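Side-chain contacts in arabinan-endo 1,5-alpha-l-arabinase (Bacillus subtilis, PDB 1UV4), which cuts internal alpha-1,5-arabinofuranosyl linkages of arabinan with a calcium-containing five-bladed beta-propeller of glycosyl hydrolase family 43: residues E33-R38 and T56-W61; I101-S106 and T164-G169; T241-G246 and N262-H267. All coordinates share one frame; numbering follows the deposited sequence.

Interaction 1 of 3, residues E33-R38 and T56-W61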
loop_
_atom_site.group_PDB
_atom_site.type_symbol
_atom_site.label_atom_id
_atom_site.label_comp_id
_atom_site.label_asym_id
_atom_site.label_seq_id
_atom_site.Cartn_x
_atom_site.Cartn_y
_atom_site.Cartn_z
ATOM N N GLU A 33 4.971 19.117 -0.445
ATOM C CA GLU A 33 5.934 20.216 -0.331
ATOM C C GLU A 33 7.205 19.812 0.455
ATOM O O GLU A 33 8.036 20.677 0.761
ATOM C CB GLU A 33 5.262 21.434 0.333
ATOM C CG GLU A 33 5.205 21.348 1.853
ATOM C CD GLU A 33 3.895 21.815 2.489
ATOM O OE1 GLU A 33 3.375 22.893 2.121
ATOM O OE2 GLU A 33 3.389 21.081 3.374
ATOM N N GLU A 34 7.374 18.522 0.750
ATOM C CA GLU A 34 8.552 18.035 1.468
ATOM C C GLU A 34 9.156 16.825 0.812
ATOM O O GLU A 34 8.531 16.109 -0.026
ATOM C CB GLU A 34 8.229 17.706 2.933
ATOM C CG GLU A 34 7.800 18.933 3.728
ATOM C CD GLU A 34 7.448 18.693 5.199
ATOM O OE1 GLU A 34 7.514 17.557 5.709
ATOM O OE2 GLU A 34 7.101 19.703 5.853
ATOM N N ARG A 35 10.367 16.547 1.267
ATOM C CA ARG A 35 11.098 15.368 0.837
ATOM C C ARG A 35 10.753 14.178 1.668
ATOM O O ARG A 35 10.538 14.311 2.868
ATOM C CB ARG A 35 12.620 15.614 0.941
ATOM C CG ARG A 35 13.112 16.740 0.033
ATOM C CD ARG A 35 14.638 16.861 0.038
ATOM N NE ARG A 35 15.128 18.033 -0.701
ATOM C CZ ARG A 35 15.508 19.192 -0.144
ATOM N NH1 ARG A 35 15.548 19.353 1.177
ATOM N NH2 ARG A 35 15.902 20.210 -0.916
ATOM N N GLY A 36 10.740 13.006 1.044
ATOM C CA GLY A 36 10.700 11.759 1.769
ATOM C C GLY A 36 9.343 11.192 2.106
ATOM O O GLY A 36 8.365 11.384 1.360
ATOM N N LEU A 37 9.327 10.445 3.205
ATOM C CA LEU A 37 8.183 9.682 3.680
ATOM C C LEU A 37 7.745 10.227 5.027
ATOM O O LEU A 37 8.575 10.493 5.912
ATOM C CB LEU A 37 8.514 8.215 3.854
ATOM C CG LEU A 37 8.858 7.529 2.561
ATOM C CD1 LEU A 37 9.565 6.195 2.852
ATOM C CD2 LEU A 37 7.628 7.350 1.724
ATOM N N ARG A 38 6.426 10.345 5.201
ATOM C CA ARG A 38 5.795 10.848 6.422
ATOM C C ARG A 38 5.722 9.779 7.485
ATOM O O ARG A 38 5.360 8.610 7.202
ATOM C CB ARG A 38 4.415 11.314 6.079
ATOM C CG ARG A 38 3.611 11.946 7.219
ATOM C CD ARG A 38 2.547 12.855 6.738
ATOM N NE ARG A 38 1.535 13.333 7.683
ATOM C CZ ARG A 38 1.620 14.445 8.378
ATOM N NH1 ARG A 38 2.712 15.193 8.348
ATOM N NH2 ARG A 38 0.584 14.819 9.104
ATOM N N THR A 56 14.707 12.559 4.428
ATOM C CA THR A 56 14.819 14.022 4.357
ATOM C C THR A 56 15.928 14.401 3.365
ATOM O O THR A 56 15.894 15.482 2.798
ATOM C CB THR A 56 15.099 14.659 5.741
ATOM O OG1 THR A 56 16.231 14.056 6.383
ATOM C CG2 THR A 56 13.891 14.465 6.641
ATOM N N THR A 57 16.882 13.492 3.114
ATOM C CA THR A 57 17.864 13.608 2.046
ATOM C C THR A 57 17.555 12.554 1.017
ATOM O O THR A 57 17.424 11.384 1.377
ATOM C CB THR A 57 19.284 13.418 2.568
ATOM O OG1 THR A 57 19.540 14.422 3.543
ATOM C CG2 THR A 57 20.325 13.615 1.462
ATOM N N PRO A 58 17.396 12.894 -0.256
ATOM C CA PRO A 58 17.103 11.873 -1.246
ATOM C C PRO A 58 18.299 10.945 -1.504
ATOM O O PRO A 58 19.411 11.292 -1.261
ATOM C CB PRO A 58 16.777 12.706 -2.520
ATOM C CG PRO A 58 17.383 13.967 -2.307
ATOM C CD PRO A 58 17.526 14.234 -0.846
ATOM N N LEU A 59 17.993 9.759 -2.015
ATOM C CA LEU A 59 19.019 8.789 -2.372
ATOM C C LEU A 59 19.487 9.046 -3.798
ATOM O O LEU A 59 18.653 9.323 -4.676
ATOM C CB LEU A 59 18.474 7.375 -2.227
ATOM C CG LEU A 59 18.082 7.013 -0.786
ATOM C CD1 LEU A 59 17.531 5.597 -0.747
ATOM C CD2 LEU A 59 19.165 7.238 0.190
ATOM N N SER A 60 20.797 9.010 -4.033
ATOM C CA SER A 60 21.364 9.395 -5.326
ATOM C C SER A 60 20.919 8.508 -6.481
ATOM O O SER A 60 20.779 8.990 -7.614
ATOM C CB SER A 60 22.883 9.456 -5.282
ATOM O OG SER A 60 23.437 8.187 -5.052
ATOM N N TRP A 61 20.634 7.232 -6.235
ATOM C CA TRP A 61 20.333 6.325 -7.359
ATOM C C TRP A 61 18.969 6.554 -7.976
ATOM O O TRP A 61 18.701 6.153 -9.111
ATOM C CB TRP A 61 20.469 4.843 -6.935
ATOM C CG TRP A 61 19.533 4.334 -5.879
ATOM C CD1 TRP A 61 19.858 4.146 -4.537
ATOM C CD2 TRP A 61 18.236 3.791 -6.055
ATOM N NE1 TRP A 61 18.789 3.587 -3.888
ATOM C CE2 TRP A 61 17.783 3.356 -4.779
ATOM C CE3 TRP A 61 17.372 3.672 -7.142
ATOM C CZ2 TRP A 61 16.515 2.848 -4.580
ATOM C CZ3 TRP A 61 16.103 3.126 -6.936
ATOM C CH2 TRP A 61 15.697 2.734 -5.674
HETATM O O HOH W 1 14.579 17.695 3.464
#
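The carbonyl oxygen of Thr56 receives a hydrogen bond from a bridging water, Thr56 O to water oxygen 2.7 Å, and the same water accepts from Arg35 NH1 at 3.0 Å. It lies at the edge of the Arg35 guanidinium, in the plane of the group, so charge and carbonyl are joined by way of the solvent molecule. The aliphatic part of the arginine makes the direct touch: Arg35 CD comes to 3.3 Å from Thr56 O, with Arg35 CB further back at 3.8 Å from the same oxygen. The carbonyl oxygen is thus directed toward the CD methylene. With CG beside the backbone N and anti to the carbonyl carbon (chi1 -63°), the chain runs out extended from CG to NE and carries the guanidinium beyond the Thr56 carbonyl. The arginine passes Pro58 at an oblique angle, meeting it through the two CD carbons, Arg35 CD to Pro58 CD, 4.0 Å. The Thr56 side chain itself starts away from Arg35, so this residue contributes its backbone. The two segments are nearest where Arg35 CA and Thr56 CA lie 5.3 Å apart. All this is surface packing, away from the calcium and the catalytic residues. The 33-38 segment leads out of a turn into strand 37-42, which is held between strands 23-29 and 49-54, Leu37 pairing with Ile54 of the latter. Segment 56-61 follows that outer strand as a loop; Pro58 rests on Tyr69, and Leu59 and Trp61 reach Tyr89 on strand 84-91 of the next blade.

Interaction 2 of 3, residues I101-S106 and T164-G169; sequences IGLASS and TMKPTG
Segment 101-106 is regular beta strand, whereas the chain at 164-166 bends at Met165, whose backbone lies in the left-handed helical region (phi 64°, psi 25°), and the two segments come closest at Leu103 and Met165, with CA atoms 8.4 Å apart. The gap is spanned almost entirely by one methyl group. Leu103 has its CG anti to the backbone N (chi1 178°), which carries CG off the strand toward the bend, with CD2 the methyl that makes the contact. Leu103 CD2 lies 3.8 Å from Met165 CB, an apolar contact in which the two side chains run obliquely to each other. The same methyl, Leu103 CD2, sits 3.9 Å from Met165 O and 4.0 Å from Lys166 CE, so it is bordered by the backbone of the bend as well as by aliphatic carbon. Beyond CB the methionine leads away from the leucine, bent at chi2 and chi3, and packs on Trp86. Lys166 folds back at chi2 so that its CE flanks Leu103, while its ammonium nitrogen bonds to the carbonyl oxygens of Glu117 and Leu119 on the edge strand 115-123. Within the bend, Lys166 N makes a weak bond to Thr164 OG1 (3.3 Å). This is apolar packing between adjacent blades of a beta-propeller: strand 99-106 belongs to the four-stranded sheet 74-123, and the bend leads into strand 167-168 of the following sheet.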
loop_
_atom_site.group_PDB
_atom_site.type_symbol
_atom_site.label_atom_id
_atom_site.label_comp_id
_atom_site.label_asym_id
_atom_site.label_seq_id
_atom_site.Cartn_x
_atom_site.Cartn_y
_atom_site.Cartn_z
ATOM N N ILE A 101 10.321 1.276 -7.277
ATOM C CA ILE A 101 10.147 0.890 -5.880
ATOM C C ILE A 101 11.529 0.626 -5.329
ATOM O O ILE A 101 12.314 -0.115 -5.917
ATOM C CB ILE A 101 9.213 -0.371 -5.719
ATOM C CG1 ILE A 101 7.783 -0.021 -6.078
ATOM C CG2 ILE A 101 9.312 -0.983 -4.320
ATOM C CD1 ILE A 101 6.917 -1.201 -6.441
ATOM N N GLY A 102 11.815 1.263 -4.187
ATOM C CA GLY A 102 13.062 1.060 -3.464
ATOM C C GLY A 102 12.796 0.325 -2.157
ATOM O O GLY A 102 11.652 0.113 -1.743
ATOM N N LEU A 103 13.869 -0.085 -1.538
ATOM C CA LEU A 103 13.833 -0.837 -0.263
ATOM C C LEU A 103 14.865 -0.273 0.681
ATOM O O LEU A 103 16.033 -0.056 0.292
ATOM C CB LEU A 103 14.164 -2.326 -0.491
ATOM C CG LEU A 103 14.222 -3.235 0.735
ATOM C CD1 LEU A 103 12.903 -3.319 1.399
ATOM C CD2 LEU A 103 14.735 -4.661 0.308
ATOM N N ALA A 104 14.461 -0.093 1.931
ATOM C CA ALA A 104 15.399 0.221 2.987
ATOM C C ALA A 104 15.169 -0.701 4.159
ATOM O O ALA A 104 14.100 -1.239 4.315
ATOM C CB ALA A 104 15.222 1.653 3.438
ATOM N N SER A 105 16.166 -0.826 5.019
ATOM C CA SER A 105 16.038 -1.735 6.154
ATOM C C SER A 105 16.520 -1.067 7.430
ATOM O O SER A 105 17.346 -0.159 7.393
ATOM C CB SER A 105 16.783 -3.070 5.909
ATOM O OG SER A 105 18.176 -2.882 5.740
ATOM N N SER A 106 16.037 -1.544 8.574
ATOM C CA SER A 106 16.432 -0.991 9.883
ATOM C C SER A 106 16.192 -2.020 10.970
ATOM O O SER A 106 15.384 -2.923 10.812
ATOM C CB SER A 106 15.602 0.249 10.239
ATOM O OG SER A 106 16.067 0.835 11.438
ATOM N N THR A 164 17.685 -11.583 -0.108
ATOM C CA THR A 164 17.938 -10.210 -0.534
ATOM C C THR A 164 16.698 -9.331 -0.495
ATOM O O THR A 164 16.800 -8.098 -0.651
ATOM C CB THR A 164 18.499 -10.163 -1.975
ATOM O OG1 THR A 164 17.464 -10.599 -2.888
ATOM C CG2 THR A 164 19.689 -11.128 -2.141
ATOM N N MET A 165 15.518 -9.944 -0.417
ATOM C CA MET A 165 14.250 -9.240 -0.439
ATOM C C MET A 165 13.961 -8.503 -1.756
ATOM O O MET A 165 13.154 -7.571 -1.809
ATOM C CB MET A 165 14.099 -8.325 0.803
ATOM C CG MET A 165 14.218 -9.056 2.121
ATOM S SD MET A 165 12.899 -10.254 2.374
ATOM C CE MET A 165 11.594 -9.160 2.900
ATOM N N LYS A 166 14.561 -8.978 -2.839
ATOM C CA LYS A 166 14.346 -8.444 -4.212
ATOM C C LYS A 166 13.665 -9.510 -5.099
ATOM O O LYS A 166 13.704 -10.720 -4.756
ATOM C CB LYS A 166 15.685 -8.071 -4.837
ATOM C CG LYS A 166 16.550 -7.103 -4.013
ATOM C CD LYS A 166 15.898 -5.721 -3.872
ATOM C CE LYS A 166 16.793 -4.711 -3.145
ATOM N NZ LYS A 166 17.859 -4.142 -4.055
ATOM N N PRO A 167 13.097 -9.096 -6.225
ATOM C CA PRO A 167 12.338 -10.025 -7.055
ATOM C C PRO A 167 13.132 -11.192 -7.625
ATOM O O PRO A 167 14.330 -11.082 -8.006
ATOM C CB PRO A 167 11.835 -9.153 -8.186
ATOM C CG PRO A 167 11.776 -7.755 -7.566
ATOM C CD PRO A 167 12.994 -7.712 -6.743
ATOM N N THR A 168 12.384 -12.301 -7.729
ATOM C CA THR A 168 12.844 -13.519 -8.382
ATOM C C THR A 168 11.678 -14.094 -9.159
ATOM O O THR A 168 10.542 -13.942 -8.752
ATOM C CB THR A 168 13.382 -14.526 -7.345
ATOM O OG1 THR A 168 13.886 -15.703 -7.977
ATOM C CG2 THR A 168 12.304 -15.081 -6.475
ATOM N N GLY A 169 11.970 -14.766 -10.254
ATOM C CA GLY A 169 10.946 -15.409 -11.066
ATOM C C GLY A 169 10.147 -14.462 -11.941
ATOM O O GLY A 169 10.575 -13.359 -12.292
#

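Interaction 3 of 3, residues T241-G246 and N262-H267; sequences TILDSG and NILVRH. With EDO (1,2-ethanediol), chain E.
Asp244 OD2 stands well out of the plane of the Arg266 guanidinium, 3.6 Å from Arg266 NE, making a salt bridge by charge alone with no N-H aimed at it. The in-plane edge is used by other oxygens: Leu264 O lies there, and so does O1 of a 1,2-ethanediol, probably from the crystallisation liquor, which accepts from Arg266 NE and Arg266 NH2, both at 3.0 Å. The diol bridges the ion pair, because its O1 also donates to Asp244 OD2 (2.6 Å) and its O2 to Asp244 OD1 (2.8 Å). Asp244 OD1 further takes Gly246 N at 2.9 Å, nearly in line with the C-O bond, closing an Asx turn that fixes the carboxylate. Arg266 CG sits between backbone N and carbonyl carbon (chi1 74°), and the chain bends at chi2 to bring the guanidinium beside the Asp244 carboxylate; its NH1 goes to Asn282 OD1, while Tyr293 OH bonds Asp244 OD2. Beside this polar cluster two leucines meet tip to tip, Leu243 CD2 to Leu264 CD2, 3.6 Å. Asp244 and Leu243 form a classic beta bulge opposite Ile215 on strand 212-220, with which the 241-244 strand pairs. Leu264 and Arg266 lie on strand 263-270, flanked by strands 250-259 and 276-283, so the contact joins the last two blades of the propeller.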
loop_
_atom_site.group_PDB
_atom_site.type_symbol
_atom_site.label_atom_id
_atom_site.label_comp_id
_atom_site.label_asym_id
_atom_site.label_seq_id
_atom_site.Cartn_x
_atom_site.Cartn_y
_atom_site.Cartn_z
ATOM N N THR A 241 -15.416 -7.252 -4.509
ATOM C CA THR A 241 -16.534 -6.937 -3.666
ATOM C C THR A 241 -16.163 -5.722 -2.845
ATOM O O THR A 241 -15.045 -5.615 -2.399
ATOM C CB THR A 241 -16.845 -8.163 -2.754
ATOM O OG1 THR A 241 -17.259 -9.278 -3.559
ATOM C CG2 THR A 241 -17.979 -7.897 -1.813
ATOM N N ILE A 242 -17.118 -4.821 -2.627
ATOM C CA ILE A 242 -16.847 -3.549 -1.993
ATOM C C ILE A 242 -16.995 -3.709 -0.494
ATOM O O ILE A 242 -18.091 -3.985 0.042
ATOM C CB ILE A 242 -17.747 -2.427 -2.553
ATOM C CG1 ILE A 242 -17.634 -2.317 -4.115
ATOM C CG2 ILE A 242 -17.450 -1.130 -1.828
ATOM C CD1 ILE A 242 -16.268 -2.212 -4.675
ATOM N N LEU A 243 -15.872 -3.503 0.169
ATOM C CA LEU A 243 -15.803 -3.398 1.620
ATOM C C LEU A 243 -16.267 -2.055 2.130
ATOM O O LEU A 243 -16.937 -1.971 3.158
ATOM C CB LEU A 243 -14.374 -3.590 2.094
ATOM C CG LEU A 243 -14.168 -3.627 3.624
ATOM C CD1 LEU A 243 -14.863 -4.839 4.242
ATOM C CD2 LEU A 243 -12.715 -3.580 3.924
ATOM N N ASP A 244 -15.931 -0.994 1.396
ATOM C CA ASP A 244 -16.101 0.355 1.940
ATOM C C ASP A 244 -16.142 1.316 0.786
ATOM O O ASP A 244 -15.222 1.353 -0.028
ATOM C CB ASP A 244 -14.884 0.625 2.812
ATOM C CG ASP A 244 -14.971 1.883 3.677
ATOM O OD1 ASP A 244 -15.819 2.773 3.470
ATOM O OD2 ASP A 244 -14.175 2.034 4.644
ATOM N N SER A 245 -17.212 2.087 0.722
ATOM C CA SER A 245 -17.362 3.148 -0.261
ATOM C C SER A 245 -17.534 4.514 0.410
ATOM O O SER A 245 -17.944 5.463 -0.230
ATOM C CB SER A 245 -18.519 2.831 -1.223
ATOM O OG SER A 245 -19.707 2.667 -0.523
ATOM N N GLY A 246 -17.218 4.606 1.708
ATOM C CA GLY A 246 -17.308 5.858 2.414
ATOM C C GLY A 246 -18.668 6.047 3.035
ATOM O O GLY A 246 -19.540 5.197 2.999
ATOM N N ASN A 262 -5.430 -8.639 11.289
ATOM C CA ASN A 262 -6.778 -8.331 11.796
ATOM C C ASN A 262 -7.075 -6.878 12.125
ATOM O O ASN A 262 -7.914 -6.582 12.979
ATOM C CB ASN A 262 -7.069 -9.191 13.051
ATOM C CG ASN A 262 -6.182 -8.863 14.229
ATOM O OD1 ASN A 262 -5.405 -7.921 14.225
ATOM N ND2 ASN A 262 -6.278 -9.707 15.288
ATOM N N ILE A 263 -6.339 -5.992 11.483
ATOM C CA ILE A 263 -6.554 -4.557 11.577
ATOM C C ILE A 263 -6.490 -4.022 10.179
ATOM O O ILE A 263 -5.574 -4.390 9.471
ATOM C CB ILE A 263 -5.451 -3.876 12.427
ATOM C CG1 ILE A 263 -5.445 -4.464 13.849
ATOM C CG2 ILE A 263 -5.647 -2.340 12.399
ATOM C CD1 ILE A 263 -4.322 -3.922 14.762
ATOM N N LEU A 264 -7.435 -3.165 9.789
ATOM C CA LEU A 264 -7.373 -2.496 8.503
ATOM C C LEU A 264 -7.186 -1.017 8.721
ATOM O O LEU A 264 -8.026 -0.373 9.347
ATOM C CB LEU A 264 -8.655 -2.752 7.685
ATOM C CG LEU A 264 -8.494 -2.302 6.229
ATOM C CD1 LEU A 264 -7.590 -3.186 5.435
ATOM C CD2 LEU A 264 -9.817 -2.117 5.506
ATOM N N VAL A 265 -6.079 -0.495 8.226
ATOM C CA VAL A 265 -5.845 0.934 8.195
ATOM C C VAL A 265 -6.142 1.418 6.787
ATOM O O VAL A 265 -5.965 0.691 5.808
ATOM C CB VAL A 265 -4.381 1.328 8.644
ATOM C CG1 VAL A 265 -4.103 0.768 10.056
ATOM C CG2 VAL A 265 -3.322 0.848 7.669
ATOM N N ARG A 266 -6.554 2.658 6.689
ATOM C CA ARG A 266 -6.781 3.260 5.355
ATOM C C ARG A 266 -6.813 4.759 5.529
ATOM O O ARG A 266 -6.839 5.248 6.672
ATOM C CB ARG A 266 -8.117 2.792 4.760
ATOM C CG ARG A 266 -9.343 3.377 5.345
ATOM C CD ARG A 266 -10.051 2.438 6.132
ATOM N NE ARG A 266 -11.346 2.872 6.684
ATOM C CZ ARG A 266 -11.762 2.496 7.875
ATOM N NH1 ARG A 266 -11.001 1.717 8.621
ATOM N NH2 ARG A 266 -12.954 2.854 8.297
ATOM N N HIS A 267 -6.774 5.496 4.429
ATOM C CA HIS A 267 -7.072 6.925 4.482
ATOM C C HIS A 267 -8.498 7.151 4.026
ATOM O O HIS A 267 -9.075 6.321 3.334
ATOM C CB HIS A 267 -6.074 7.763 3.672
ATOM C CG HIS A 267 -6.073 7.491 2.189
ATOM N ND1 HIS A 267 -4.991 6.955 1.515
ATOM C CD2 HIS A 267 -7.034 7.695 1.248
ATOM C CE1 HIS A 267 -5.304 6.802 0.235
ATOM N NE2 HIS A 267 -6.542 7.229 0.056
HETATM C C1 EDO E . -14.693 5.421 5.531
HETATM O O1 EDO E . -13.840 4.323 5.832
HETATM C C2 EDO E . -16.024 5.271 6.224
HETATM O O2 EDO E . -16.873 4.420 5.473
#

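Following the chain from the N terminus, the three contacts close separate loops in series, none crossing or enclosing another. Interaction 1 closes a 17-residue loop across the hairpin of strands 37-42 and 49-54 in the first blade. Interaction 2 spans 57 residues, joining the sheet 74-123 to the one that follows. Interaction 3 closes 15 residues over strand 250-259 and ties the last two sheets together. Interactions 1 and 2 touch, Trp61 CH2 packing on Gly102 CA at 3.8 Å, although their centres are about 18 Å apart. Interaction 3 lies on the opposite side of the chain's centre from both, where the sheet of strand 241-244 meets the final sheet, whose far edge is the N-terminal strand 4-8.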